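Local coordinates for odorant-binding protein 1d (Locusta migratoria, PDB 4PT1) that probably binds and carries small hydrophobic odorant molecules as a secreted, all-helical protein of the PBP/GOBP family, at residues N59-D64 / E101-I106; F67-E72 / S90-N95; R10-A15 / S119-A124; C53-F58 / Q105-Y110. All blocks are in the same frame, centred on the assembly; numbering follows the deposited sequence.

Overall arrangement
Interactions 1 and 4 are buried, have centres about 5 Å apart and share Gln105 and Ile106 on helix 99-113; one brings a loop leucine to that helix, the other a methionine of helix 45-57. Interaction 2 is a surface contact, where a phenylalanine and a leucine pack on the aliphatic chain of a lysine, and the Cys91-Cys109 disulfide joins it to interaction 4. Interaction 3, partly buried, lies on the opposite side of the chain's centre from interactions 1 and 2 and joins helix 10-13 to helix 115-129. The Arg10-Glu71 salt bridge links it to interaction 2. No hydrogen bond crosses any of the four pairs; apolar packing predominates, with a sulfur-aromatic approach in interaction 4.

Interaction 1 (N59-D64 / E101-I106); sequences NSLSDD and ETAYQI
With CG turned anti to its backbone N (chi1 -157°), Leu61 sends its forked end from the loop toward helix 99-113, where Thr102 has its methyl CG2 anti to its own N and its hydroxyl beside that N. One branch of the leucine, CD1, meets Thr102 CG2 at 4.2 Å, the two side chains crossing at a slant, and it also lies 4.4 Å from Ile106 CD1, one helical turn further on. The other branch, Leu61 CD2, comes to 4.2 Å from Ala103 CB. CD1 thus serves Thr102 and Ile106 and CD2 serves Ala103, at distances of rather loose van der Waals contact. The hydroxyl of Thr102 is engaged separately: OG1 bonds to the backbone N of His96, so the residue turns its methyl to the leucine while its polar atom is satisfied in the preceding loop. Further along the loop, Ser62 OG donates to Asp64 OD1 at 2.6 Å and is also bonded to Val66 N. The loop itself starts where helix 45-57 is closed by a Schellman motif, with Asn59 at positive phi as its C-prime residue and Ser60 N bonded to Met55 O. Leu61 also touches Lys52 and Met55, so its side chain is lodged between helix 45-57 and helix 99-113, while the backbone pairing of Ser60 with Val68 ties the loop's start to the approach of helix 69-75.

Interaction 2 (F67-E72 / S90-N95); sequences FVLEEE and SCKHIN
Phe67 and Leu69 both lie against Lys92, and the contact divides into a close apolar inner part and a looser charged end. On the close side, the CD2-CE2 side of the Phe67 ring lies against the backbone and first carbon of the lysine: CE2 is 3.9 Å from Lys92 CA and 4.0 Å from Lys92 CB, while CD2 stands 3.9 Å from Lys92 O in an oblique approach. Leu69 adds its two methyls along the same chain, CD1 at 4.1 Å from Lys92 CB and CD2 at 3.8 Å from Lys92 CD. Lys92 has CG between its backbone N and carbonyl carbon (chi1 61°) and is extended beyond it, which lays the methylene chain across the leucine. On the outer side Lys92 CG packs 4.0 Å over the centre of one face of the exposed His93 ring, and at the polar end the ammonium NZ bonds His89 ND1. Behind the tight part, Phe67 also touches Ile106 and Tyr110 of helix 99-113. The lysine belongs to a type I beta turn from Cys91 to Ile94; the Cys91-Cys109 disulfide pins this turn, after helix 81-90, to helix 99-113 and is one of the three disulfides of the classic insect odorant-binding protein fold.

Interaction 3 (R10-A15 / S119-A124); sequences RIMDAA and SLVVRA
Met12 reaches over Ala124 and the carbonyl of Val121 with the end of its thioether, and it supplies the whole of this contact from the side of helix 10-13. Its terminal methyl CE lies 3.8 Å from Ala124 CB and 4.3 Å from Val121 CG1, and it also comes to 3.4 Å from Val121 O. The sulfur follows a little behind, with Met12 SD 3.9 Å from Ala124 C. A bend at chi2 (-61°) turns the chain and brings CE against both Ala124 and Val121, which lie about one turn apart on the partner helix. Cutting this side chain back to an alanine removes everything beyond CB and would probably open a gap over Ala124 and Val121, removing the apolar link between these two helical segments. Close by, the side chain of Val121 lies about 4 Å from a bound 2-(2-methoxyethoxy)ethanol, probably from the crystallisation liquor, consistent with the contact lying near the pocket this molecule occupies. Met12 and Ile11 of helix 10-13 and Ala15, at the start of helix 15-26, all touch Phe125 of helix 115-129, while Leu7 of the preceding loop meets Val121 and Ala124.

Interaction 4 (C53-F58 / Q105-Y110); sequences CIMVEF and QIHQCY
This contact belongs to the helical core of the PBP/GOBP fold, where helix 45-57 packs against helix 99-113 beside the ligand pocket. Met55 of the first helix carries it alone, reaching two residues of the second with two different atoms. The sulfur approaches His107 at the ring edge: Met55 SD is 4.1 Å from His107 CD2 and 5.1 Å from the ring centroid, 89° off the ring normal and so almost in the ring plane. It is a sulfur-aromatic contact. The two side chains run past each other in opposite directions. The methionine chain is extended through chi2 and bends only at chi3 (78°), which turns the terminal methyl off the line to the histidine and toward Ile106, where Met55 CE meets Ile106 CD1 at 4.2 Å. One flexible side chain thus serves both an aliphatic and an aromatic neighbour.

The histidine is held on two further counts. Its ND1 bonds to the hydroxyl of Tyr118, and one ring face has Tyr110 CD2 4.2 Å above its centre. His107 also lines the pocket together with Ile54, Leu51 and Phe125, its own side chain about 4 Å from the bound 2-(2-methoxyethoxy)ethanol. The Cys49-Cys100 disulfide joins these two helices directly, and Cys53-Cys22 and Cys109-Cys91 tie each of them outward. Tyr110 is held in turn, its OH bonded to Glu72 OE2 and one ring face, toward the rim, covered by Ile106 O 3.4 Å above the ring plane.

Interaction 1 (N59-D64 / E101-I106)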
loop_
_atom_site.group_PDB
_atom_site.type_symbol
_atom_site.label_atom_id
_atom_site.label_comp_id
_atom_site.label_asym_id
_atom_site.label_seq_id
_atom_site.Cartn_x
_atom_site.Cartn_y
_atom_site.Cartn_z
ATOM N N ASN A 59 2.929 -2.266 10.399
ATOM C CA ASN A 59 2.669 -1.486 11.616
ATOM C C ASN A 59 1.914 -0.159 11.455
ATOM O O ASN A 59 1.761 0.571 12.443
ATOM C CB ASN A 59 3.984 -1.192 12.357
ATOM C CG ASN A 59 4.843 -2.419 12.524
ATOM O OD1 ASN A 59 5.937 -2.509 11.946
ATOM N ND2 ASN A 59 4.349 -3.387 13.310
ATOM N N SER A 60 1.424 0.138 10.248
ATOM C CA SER A 60 0.719 1.398 9.967
ATOM C C SER A 60 -0.777 1.287 10.153
ATOM O O SER A 60 -1.481 2.296 10.084
ATOM C CB SER A 60 1.024 1.919 8.556
ATOM O OG SER A 60 0.835 0.932 7.554
ATOM N N LEU A 61 -1.268 0.064 10.373
ATOM C CA LEU A 61 -2.660 -0.148 10.747
ATOM C C LEU A 61 -2.753 -1.267 11.787
ATOM O O LEU A 61 -2.007 -2.253 11.744
ATOM C CB LEU A 61 -3.501 -0.457 9.499
ATOM C CG LEU A 61 -5.006 -0.192 9.556
ATOM C CD1 LEU A 61 -5.315 1.285 9.351
ATOM C CD2 LEU A 61 -5.760 -1.032 8.531
ATOM N N SER A 62 -3.645 -1.097 12.753
ATOM C CA SER A 62 -3.940 -2.173 13.689
ATOM C C SER A 62 -4.844 -3.157 12.969
ATOM O O SER A 62 -5.512 -2.813 11.999
ATOM C CB SER A 62 -4.659 -1.635 14.921
ATOM O OG SER A 62 -5.880 -1.031 14.559
ATOM N N ASP A 63 -4.890 -4.384 13.454
ATOM C CA ASP A 63 -5.820 -5.386 12.911
ATOM C C ASP A 63 -7.262 -4.871 12.864
ATOM O O ASP A 63 -8.011 -5.189 11.931
ATOM C CB ASP A 63 -5.738 -6.682 13.736
ATOM C CG ASP A 63 -6.441 -7.852 13.068
ATOM O OD1 ASP A 63 -6.307 -8.028 11.835
ATOM O OD2 ASP A 63 -7.128 -8.596 13.794
ATOM N N ASP A 64 -7.649 -4.048 13.840
ATOM C CA ASP A 64 -9.009 -3.510 13.874
ATOM C C ASP A 64 -9.145 -2.141 13.218
ATOM O O ASP A 64 -10.162 -1.474 13.354
ATOM C CB ASP A 64 -9.573 -3.516 15.308
ATOM C CG ASP A 64 -8.942 -2.465 16.210
ATOM O OD1 ASP A 64 -7.759 -2.118 16.019
ATOM O OD2 ASP A 64 -9.647 -2.007 17.139
ATOM N N GLU A 101 -11.913 -1.345 4.364
ATOM C CA GLU A 101 -12.326 -0.185 3.549
ATOM C C GLU A 101 -11.391 0.983 3.890
ATOM O O GLU A 101 -10.880 1.633 2.989
ATOM C CB GLU A 101 -13.821 0.155 3.779
ATOM C CG GLU A 101 -14.443 1.202 2.834
ATOM C CD GLU A 101 -14.535 0.776 1.376
ATOM O OE1 GLU A 101 -14.429 -0.425 1.076
ATOM O OE2 GLU A 101 -14.740 1.653 0.501
ATOM N N THR A 102 -11.147 1.189 5.184
ATOM C CA THR A 102 -10.187 2.207 5.705
ATOM C C THR A 102 -8.846 2.132 4.995
ATOM O O THR A 102 -8.362 3.140 4.450
ATOM C CB THR A 102 -9.960 2.049 7.229
ATOM O OG1 THR A 102 -11.161 2.401 7.936
ATOM C CG2 THR A 102 -8.801 2.936 7.751
ATOM N N ALA A 103 -8.244 0.943 4.977
ATOM C CA ALA A 103 -6.975 0.782 4.253
ATOM C C ALA A 103 -7.125 1.150 2.777
ATOM O O ALA A 103 -6.325 1.912 2.245
ATOM C CB ALA A 103 -6.439 -0.637 4.392
ATOM N N TYR A 104 -8.161 0.622 2.115
ATOM C CA TYR A 104 -8.311 0.791 0.645
ATOM C C TYR A 104 -8.443 2.274 0.260
ATOM O O TYR A 104 -7.879 2.714 -0.746
ATOM C CB TYR A 104 -9.479 -0.070 0.095
ATOM C CG TYR A 104 -9.794 0.123 -1.392
ATOM C CD1 TYR A 104 -9.082 -0.559 -2.386
ATOM C CD2 TYR A 104 -10.795 0.978 -1.795
ATOM C CE1 TYR A 104 -9.380 -0.379 -3.739
ATOM C CE2 TYR A 104 -11.106 1.175 -3.140
ATOM C CZ TYR A 104 -10.394 0.498 -4.119
ATOM O OH TYR A 104 -10.692 0.681 -5.472
ATOM N N GLN A 105 -9.147 3.035 1.087
ATOM C CA GLN A 105 -9.395 4.439 0.837
ATOM C C GLN A 105 -8.329 5.372 1.414
ATOM O O GLN A 105 -8.219 6.507 0.944
ATOM C CB GLN A 105 -10.765 4.833 1.409
ATOM C CG GLN A 105 -11.938 4.032 0.838
ATOM C CD GLN A 105 -12.247 4.305 -0.633
ATOM O OE1 GLN A 105 -11.694 5.216 -1.242
ATOM N NE2 GLN A 105 -13.127 3.494 -1.211
ATOM N N ILE A 106 -7.557 4.931 2.422
ATOM C CA ILE A 106 -6.309 5.634 2.743
ATOM C C ILE A 106 -5.478 5.585 1.449
ATOM O O ILE A 106 -4.937 6.593 1.016
ATOM C CB ILE A 106 -5.532 5.019 3.949
ATOM C CG1 ILE A 106 -6.181 5.391 5.295
ATOM C CG2 ILE A 106 -4.084 5.523 3.938
ATOM C CD1 ILE A 106 -5.642 4.632 6.500
#

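Interaction 2 (F67-E72 / S90-N95)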
loop_
_atom_site.group_PDB
_atom_site.type_symbol
_atom_site.label_atom_id
_atom_site.label_comp_id
_atom_site.label_asym_id
_atom_site.label_seq_id
_atom_site.Cartn_x
_atom_site.Cartn_y
_atom_site.Cartn_z
ATOM N N PHE A 67 -5.152 3.592 12.197
ATOM C CA PHE A 67 -3.977 4.127 11.465
ATOM C C PHE A 67 -2.886 4.654 12.402
ATOM O O PHE A 67 -3.179 5.360 13.366
ATOM C CB PHE A 67 -4.437 5.214 10.484
ATOM C CG PHE A 67 -3.327 5.792 9.646
ATOM C CD1 PHE A 67 -2.753 5.053 8.624
ATOM C CD2 PHE A 67 -2.854 7.068 9.893
ATOM C CE1 PHE A 67 -1.745 5.584 7.854
ATOM C CE2 PHE A 67 -1.852 7.613 9.128
ATOM C CZ PHE A 67 -1.289 6.875 8.109
ATOM N N VAL A 68 -1.625 4.306 12.126
ATOM C CA VAL A 68 -0.488 4.720 12.946
ATOM C C VAL A 68 0.508 5.548 12.096
ATOM O O VAL A 68 1.357 5.011 11.385
ATOM C CB VAL A 68 0.203 3.513 13.608
ATOM C CG1 VAL A 68 1.291 3.971 14.557
ATOM C CG2 VAL A 68 -0.811 2.663 14.376
ATOM N N LEU A 69 0.395 6.867 12.207
ATOM C CA LEU A 69 1.136 7.814 11.342
ATOM C C LEU A 69 2.647 7.638 11.369
ATOM O O LEU A 69 3.272 7.666 10.335
ATOM C CB LEU A 69 0.797 9.253 11.735
ATOM C CG LEU A 69 1.539 10.405 11.050
ATOM C CD1 LEU A 69 1.303 10.421 9.546
ATOM C CD2 LEU A 69 1.091 11.727 11.670
ATOM N N GLU A 70 3.229 7.472 12.547
ATOM C CA GLU A 70 4.685 7.413 12.699
ATOM C C GLU A 70 5.248 6.226 11.937
ATOM O O GLU A 70 6.298 6.314 11.290
ATOM C CB GLU A 70 5.076 7.332 14.196
ATOM N N GLU A 71 4.524 5.116 11.984
ATOM C CA GLU A 71 4.939 3.913 11.271
ATOM C C GLU A 71 4.817 4.077 9.770
ATOM O O GLU A 71 5.654 3.597 9.033
ATOM C CB GLU A 71 4.149 2.696 11.742
ATOM C CG GLU A 71 4.403 2.360 13.209
ATOM C CD GLU A 71 5.704 1.632 13.478
ATOM O OE1 GLU A 71 6.469 1.313 12.545
ATOM O OE2 GLU A 71 5.960 1.373 14.676
ATOM N N GLU A 72 3.781 4.758 9.317
ATOM C CA GLU A 72 3.597 4.931 7.881
ATOM C C GLU A 72 4.657 5.854 7.298
ATOM O O GLU A 72 5.141 5.614 6.195
ATOM C CB GLU A 72 2.187 5.422 7.550
ATOM C CG GLU A 72 1.809 5.368 6.073
ATOM C CD GLU A 72 1.523 3.967 5.531
ATOM O OE1 GLU A 72 2.100 2.951 5.980
ATOM O OE2 GLU A 72 0.711 3.876 4.605
ATOM N N SER A 90 -1.213 14.276 4.174
ATOM C CA SER A 90 -2.467 14.746 3.580
ATOM C C SER A 90 -3.632 13.747 3.752
ATOM O O SER A 90 -4.801 14.117 3.591
ATOM C CB SER A 90 -2.272 15.141 2.107
ATOM O OG SER A 90 -2.130 14.030 1.244
ATOM N N CYS A 91 -3.310 12.506 4.122
ATOM C CA CYS A 91 -4.277 11.395 4.152
ATOM C C CYS A 91 -4.427 10.752 5.535
ATOM O O CYS A 91 -5.058 9.692 5.686
ATOM C CB CYS A 91 -3.843 10.352 3.117
ATOM S SG CYS A 91 -3.953 10.966 1.415
ATOM N N LYS A 92 -3.861 11.407 6.546
ATOM C CA LYS A 92 -3.726 10.818 7.875
ATOM C C LYS A 92 -5.014 10.821 8.717
ATOM O O LYS A 92 -5.026 10.246 9.815
ATOM C CB LYS A 92 -2.600 11.500 8.663
ATOM C CG LYS A 92 -2.779 12.997 8.920
ATOM C CD LYS A 92 -1.552 13.548 9.632
ATOM C CE LYS A 92 -1.446 15.059 9.537
ATOM N NZ LYS A 92 -0.143 15.497 10.103
ATOM N N HIS A 93 -6.072 11.453 8.207
ATOM C CA HIS A 93 -7.373 11.533 8.904
ATOM C C HIS A 93 -8.464 10.689 8.283
ATOM O O HIS A 93 -9.642 10.819 8.652
ATOM C CB HIS A 93 -7.838 12.988 8.988
ATOM C CG HIS A 93 -6.898 13.884 9.754
ATOM N ND1 HIS A 93 -6.459 13.584 10.990
ATOM C CD2 HIS A 93 -6.325 15.106 9.419
ATOM C CE1 HIS A 93 -5.633 14.555 11.417
ATOM N NE2 HIS A 93 -5.554 15.487 10.453
ATOM N N ILE A 94 -8.100 9.822 7.345
ATOM C CA ILE A 94 -9.035 8.932 6.682
ATOM C C ILE A 94 -9.301 7.772 7.647
ATOM O O ILE A 94 -8.373 7.232 8.275
ATOM C CB ILE A 94 -8.482 8.402 5.335
ATOM C CG1 ILE A 94 -8.202 9.558 4.362
ATOM C CG2 ILE A 94 -9.459 7.429 4.672
ATOM C CD1 ILE A 94 -9.456 10.163 3.748
ATOM N N ASN A 95 -10.572 7.426 7.779
ATOM C CA ASN A 95 -11.020 6.329 8.647
ATOM C C ASN A 95 -12.411 5.932 8.156
ATOM O O ASN A 95 -13.306 6.754 8.188
ATOM C CB ASN A 95 -11.061 6.781 10.118
ATOM C CG ASN A 95 -9.969 6.137 10.967
ATOM N ND2 ASN A 95 -10.058 4.809 11.154
#

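Interaction 3 (R10-A15 / S119-A124)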
loop_
_atom_site.group_PDB
_atom_site.type_symbol
_atom_site.label_atom_id
_atom_site.label_comp_id
_atom_site.label_asym_id
_atom_site.label_seq_id
_atom_site.Cartn_x
_atom_site.Cartn_y
_atom_site.Cartn_z
ATOM N N ARG A 10 11.999 -0.796 3.864
ATOM C CA ARG A 10 11.531 -2.045 4.481
ATOM C C ARG A 10 10.386 -2.713 3.720
ATOM O O ARG A 10 10.343 -3.937 3.626
ATOM C CB ARG A 10 11.178 -1.856 5.967
ATOM C CG ARG A 10 10.056 -0.879 6.311
ATOM C CD ARG A 10 10.033 -0.626 7.823
ATOM N NE ARG A 10 8.830 0.074 8.289
ATOM C CZ ARG A 10 8.544 0.335 9.568
ATOM N NH1 ARG A 10 9.371 -0.047 10.539
ATOM N NH2 ARG A 10 7.417 0.981 9.887
ATOM N N ILE A 11 9.479 -1.924 3.147
ATOM C CA ILE A 11 8.368 -2.493 2.388
ATOM C C ILE A 11 8.858 -3.148 1.089
ATOM O O ILE A 11 8.476 -4.275 0.754
ATOM C CB ILE A 11 7.280 -1.441 2.077
ATOM C CG1 ILE A 11 6.623 -0.971 3.378
ATOM C CG2 ILE A 11 6.233 -2.027 1.150
ATOM C CD1 ILE A 11 5.385 -0.123 3.149
ATOM N N MET A 12 9.722 -2.465 0.361
ATOM C CA MET A 12 10.238 -3.048 -0.865
ATOM C C MET A 12 11.096 -4.279 -0.565
ATOM O O MET A 12 10.973 -5.299 -1.270
ATOM C CB MET A 12 11.010 -2.011 -1.690
ATOM C CG MET A 12 10.107 -0.949 -2.301
ATOM S SD MET A 12 8.883 -1.621 -3.442
ATOM C CE MET A 12 7.695 -0.282 -3.541
ATOM N N ASP A 13 11.928 -4.192 0.475
ATOM C CA ASP A 13 12.784 -5.321 0.911
ATOM C C ASP A 13 11.982 -6.590 1.174
ATOM O O ASP A 13 12.418 -7.695 0.827
ATOM C CB ASP A 13 13.550 -4.988 2.206
ATOM C CG ASP A 13 14.796 -4.128 1.978
ATOM O OD1 ASP A 13 15.337 -4.104 0.847
ATOM O OD2 ASP A 13 15.245 -3.485 2.959
ATOM N N ALA A 14 10.819 -6.430 1.799
ATOM C CA ALA A 14 10.012 -7.564 2.237
ATOM C C ALA A 14 8.735 -7.750 1.420
ATOM O O ALA A 14 7.840 -8.456 1.859
ATOM C CB ALA A 14 9.685 -7.424 3.711
ATOM N N ALA A 15 8.673 -7.176 0.221
ATOM C CA ALA A 15 7.484 -7.282 -0.626
ATOM C C ALA A 15 7.026 -8.715 -0.903
ATOM O O ALA A 15 5.831 -9.003 -0.822
ATOM C CB ALA A 15 7.703 -6.565 -1.943
ATOM N N SER A 119 1.478 5.743 -8.453
ATOM C CA SER A 119 1.678 4.801 -9.559
ATOM C C SER A 119 3.084 4.236 -9.526
ATOM O O SER A 119 3.305 3.050 -9.726
ATOM C CB SER A 119 1.440 5.492 -10.905
ATOM O OG SER A 119 2.018 4.737 -11.957
ATOM N N LEU A 120 4.050 5.094 -9.247
ATOM C CA LEU A 120 5.448 4.693 -9.140
ATOM C C LEU A 120 5.703 3.618 -8.062
ATOM O O LEU A 120 6.435 2.624 -8.281
ATOM C CB LEU A 120 6.290 5.932 -8.808
ATOM C CG LEU A 120 7.766 5.806 -9.089
ATOM C CD1 LEU A 120 8.035 6.608 -10.353
ATOM C CD2 LEU A 120 8.629 6.312 -7.933
ATOM N N VAL A 121 5.108 3.839 -6.897
ATOM C CA VAL A 121 5.279 2.937 -5.754
ATOM C C VAL A 121 4.614 1.568 -5.993
ATOM O O VAL A 121 5.244 0.508 -5.809
ATOM C CB VAL A 121 4.737 3.613 -4.468
ATOM C CG1 VAL A 121 4.535 2.605 -3.342
ATOM C CG2 VAL A 121 5.682 4.718 -4.031
ATOM N N VAL A 122 3.368 1.580 -6.445
ATOM C CA VAL A 122 2.628 0.333 -6.630
ATOM C C VAL A 122 3.301 -0.502 -7.734
ATOM O O VAL A 122 3.430 -1.716 -7.605
ATOM C CB VAL A 122 1.110 0.560 -6.883
ATOM C CG1 VAL A 122 0.451 1.251 -5.688
ATOM C CG2 VAL A 122 0.859 1.379 -8.134
ATOM N N ARG A 123 3.794 0.142 -8.780
ATOM C CA ARG A 123 4.478 -0.591 -9.850
ATOM C C ARG A 123 5.790 -1.241 -9.420
ATOM O O ARG A 123 6.103 -2.344 -9.868
ATOM C CB ARG A 123 4.689 0.321 -11.062
ATOM C CG ARG A 123 3.399 0.611 -11.811
ATOM C CD ARG A 123 3.658 1.307 -13.143
ATOM N NE ARG A 123 2.446 1.409 -13.946
ATOM N N ALA A 124 6.542 -0.575 -8.545
ATOM C CA ALA A 124 7.796 -1.094 -8.014
ATOM C C ALA A 124 7.536 -2.279 -7.076
ATOM O O ALA A 124 8.283 -3.260 -7.063
ATOM C CB ALA A 124 8.540 0.011 -7.280
#

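Interaction 4 (C53-F58 / Q105-Y110)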
loop_
_atom_site.group_PDB
_atom_site.type_symbol
_atom_site.label_atom_id
_atom_site.label_comp_id
_atom_site.label_asym_id
_atom_site.label_seq_id
_atom_site.Cartn_x
_atom_site.Cartn_y
_atom_site.Cartn_z
ATOM N N CYS A 53 -3.974 -5.879 5.020
ATOM C CA CYS A 53 -3.026 -6.850 5.547
ATOM C C CYS A 53 -1.592 -6.341 5.445
ATOM O O CYS A 53 -0.821 -6.512 6.376
ATOM C CB CYS A 53 -3.186 -8.185 4.809
ATOM S SG CYS A 53 -2.048 -9.458 5.353
ATOM N N ILE A 54 -1.234 -5.738 4.312
ATOM C CA ILE A 54 0.078 -5.111 4.132
ATOM C C ILE A 54 0.295 -4.044 5.212
ATOM O O ILE A 54 1.337 -3.990 5.848
ATOM C CB ILE A 54 0.244 -4.494 2.726
ATOM C CG1 ILE A 54 0.462 -5.591 1.686
ATOM C CG2 ILE A 54 1.460 -3.548 2.662
ATOM C CD1 ILE A 54 0.416 -5.037 0.285
ATOM N N MET A 55 -0.703 -3.197 5.437
ATOM C CA MET A 55 -0.518 -2.134 6.416
ATOM C C MET A 55 -0.311 -2.708 7.816
ATOM O O MET A 55 0.490 -2.180 8.589
ATOM C CB MET A 55 -1.686 -1.152 6.387
ATOM C CG MET A 55 -1.787 -0.383 5.081
ATOM S SD MET A 55 -3.122 0.813 5.126
ATOM C CE MET A 55 -2.343 2.111 6.096
ATOM N N VAL A 56 -1.032 -3.776 8.145
ATOM C CA VAL A 56 -0.908 -4.420 9.473
ATOM C C VAL A 56 0.478 -5.013 9.626
ATOM O O VAL A 56 1.108 -4.860 10.655
ATOM C CB VAL A 56 -1.978 -5.509 9.707
ATOM C CG1 VAL A 56 -1.686 -6.250 11.004
ATOM C CG2 VAL A 56 -3.363 -4.885 9.760
ATOM N N GLU A 57 0.972 -5.657 8.576
ATOM C CA GLU A 57 2.298 -6.273 8.627
ATOM C C GLU A 57 3.418 -5.208 8.738
ATOM O O GLU A 57 4.481 -5.470 9.322
ATOM C CB GLU A 57 2.497 -7.167 7.409
ATOM C CG GLU A 57 1.607 -8.399 7.407
ATOM C CD GLU A 57 1.942 -9.382 8.505
ATOM O OE1 GLU A 57 3.111 -9.818 8.591
ATOM O OE2 GLU A 57 1.024 -9.741 9.268
ATOM N N PHE A 58 3.171 -4.005 8.227
ATOM C CA PHE A 58 4.142 -2.898 8.379
ATOM C C PHE A 58 3.735 -1.849 9.423
ATOM O O PHE A 58 4.151 -0.691 9.349
ATOM C CB PHE A 58 4.425 -2.247 7.021
ATOM C CG PHE A 58 5.090 -3.173 6.044
ATOM C CD1 PHE A 58 6.375 -3.645 6.291
ATOM C CD2 PHE A 58 4.436 -3.576 4.888
ATOM C CE1 PHE A 58 6.993 -4.518 5.399
ATOM C CE2 PHE A 58 5.051 -4.439 3.987
ATOM C CZ PHE A 58 6.337 -4.903 4.245
ATOM N N GLN A 105 -9.147 3.035 1.087
ATOM C CA GLN A 105 -9.395 4.439 0.837
ATOM C C GLN A 105 -8.329 5.372 1.414
ATOM O O GLN A 105 -8.219 6.507 0.944
ATOM C CB GLN A 105 -10.765 4.833 1.409
ATOM C CG GLN A 105 -11.938 4.032 0.838
ATOM C CD GLN A 105 -12.247 4.305 -0.633
ATOM O OE1 GLN A 105 -11.694 5.216 -1.242
ATOM N NE2 GLN A 105 -13.127 3.494 -1.211
ATOM N N ILE A 106 -7.557 4.931 2.422
ATOM C CA ILE A 106 -6.309 5.634 2.743
ATOM C C ILE A 106 -5.478 5.585 1.449
ATOM O O ILE A 106 -4.937 6.593 1.016
ATOM C CB ILE A 106 -5.532 5.019 3.949
ATOM C CG1 ILE A 106 -6.181 5.391 5.295
ATOM C CG2 ILE A 106 -4.084 5.523 3.938
ATOM C CD1 ILE A 106 -5.642 4.632 6.500
ATOM N N HIS A 107 -5.445 4.421 0.803
ATOM C CA HIS A 107 -4.744 4.237 -0.456
ATOM C C HIS A 107 -5.319 5.009 -1.627
ATOM O O HIS A 107 -4.565 5.543 -2.429
ATOM C CB HIS A 107 -4.621 2.772 -0.771
ATOM C CG HIS A 107 -3.381 2.158 -0.196
ATOM N ND1 HIS A 107 -2.254 1.979 -0.927
ATOM C CD2 HIS A 107 -3.089 1.734 1.102
ATOM C CE1 HIS A 107 -1.307 1.436 -0.134
ATOM N NE2 HIS A 107 -1.822 1.295 1.105
ATOM N N GLN A 108 -6.643 5.104 -1.723
ATOM C CA GLN A 108 -7.221 5.935 -2.776
ATOM C C GLN A 108 -6.913 7.411 -2.512
ATOM O O GLN A 108 -6.687 8.137 -3.464
ATOM C CB GLN A 108 -8.719 5.686 -2.949
ATOM C CG GLN A 108 -9.090 4.254 -3.345
ATOM C CD GLN A 108 -8.022 3.532 -4.150
ATOM O OE1 GLN A 108 -7.260 2.715 -3.614
ATOM N NE2 GLN A 108 -7.962 3.823 -5.452
ATOM N N CYS A 109 -6.891 7.840 -1.246
ATOM C CA CYS A 109 -6.377 9.181 -0.867
ATOM C C CYS A 109 -4.916 9.398 -1.274
ATOM O O CYS A 109 -4.578 10.468 -1.783
ATOM C CB CYS A 109 -6.549 9.485 0.627
ATOM S SG CYS A 109 -5.975 11.136 1.134
ATOM N N TYR A 110 -4.038 8.425 -1.048
ATOM C CA TYR A 110 -2.679 8.552 -1.572
ATOM C C TYR A 110 -2.641 8.771 -3.087
ATOM O O TYR A 110 -1.903 9.626 -3.588
ATOM C CB TYR A 110 -1.836 7.318 -1.275
ATOM C CG TYR A 110 -1.560 6.987 0.174
ATOM C CD1 TYR A 110 -1.719 7.912 1.196
ATOM C CD2 TYR A 110 -1.085 5.715 0.513
ATOM C CE1 TYR A 110 -1.442 7.580 2.513
ATOM C CE2 TYR A 110 -0.803 5.392 1.827
ATOM C CZ TYR A 110 -0.977 6.334 2.825
ATOM O OH TYR A 110 -0.713 5.996 4.130
#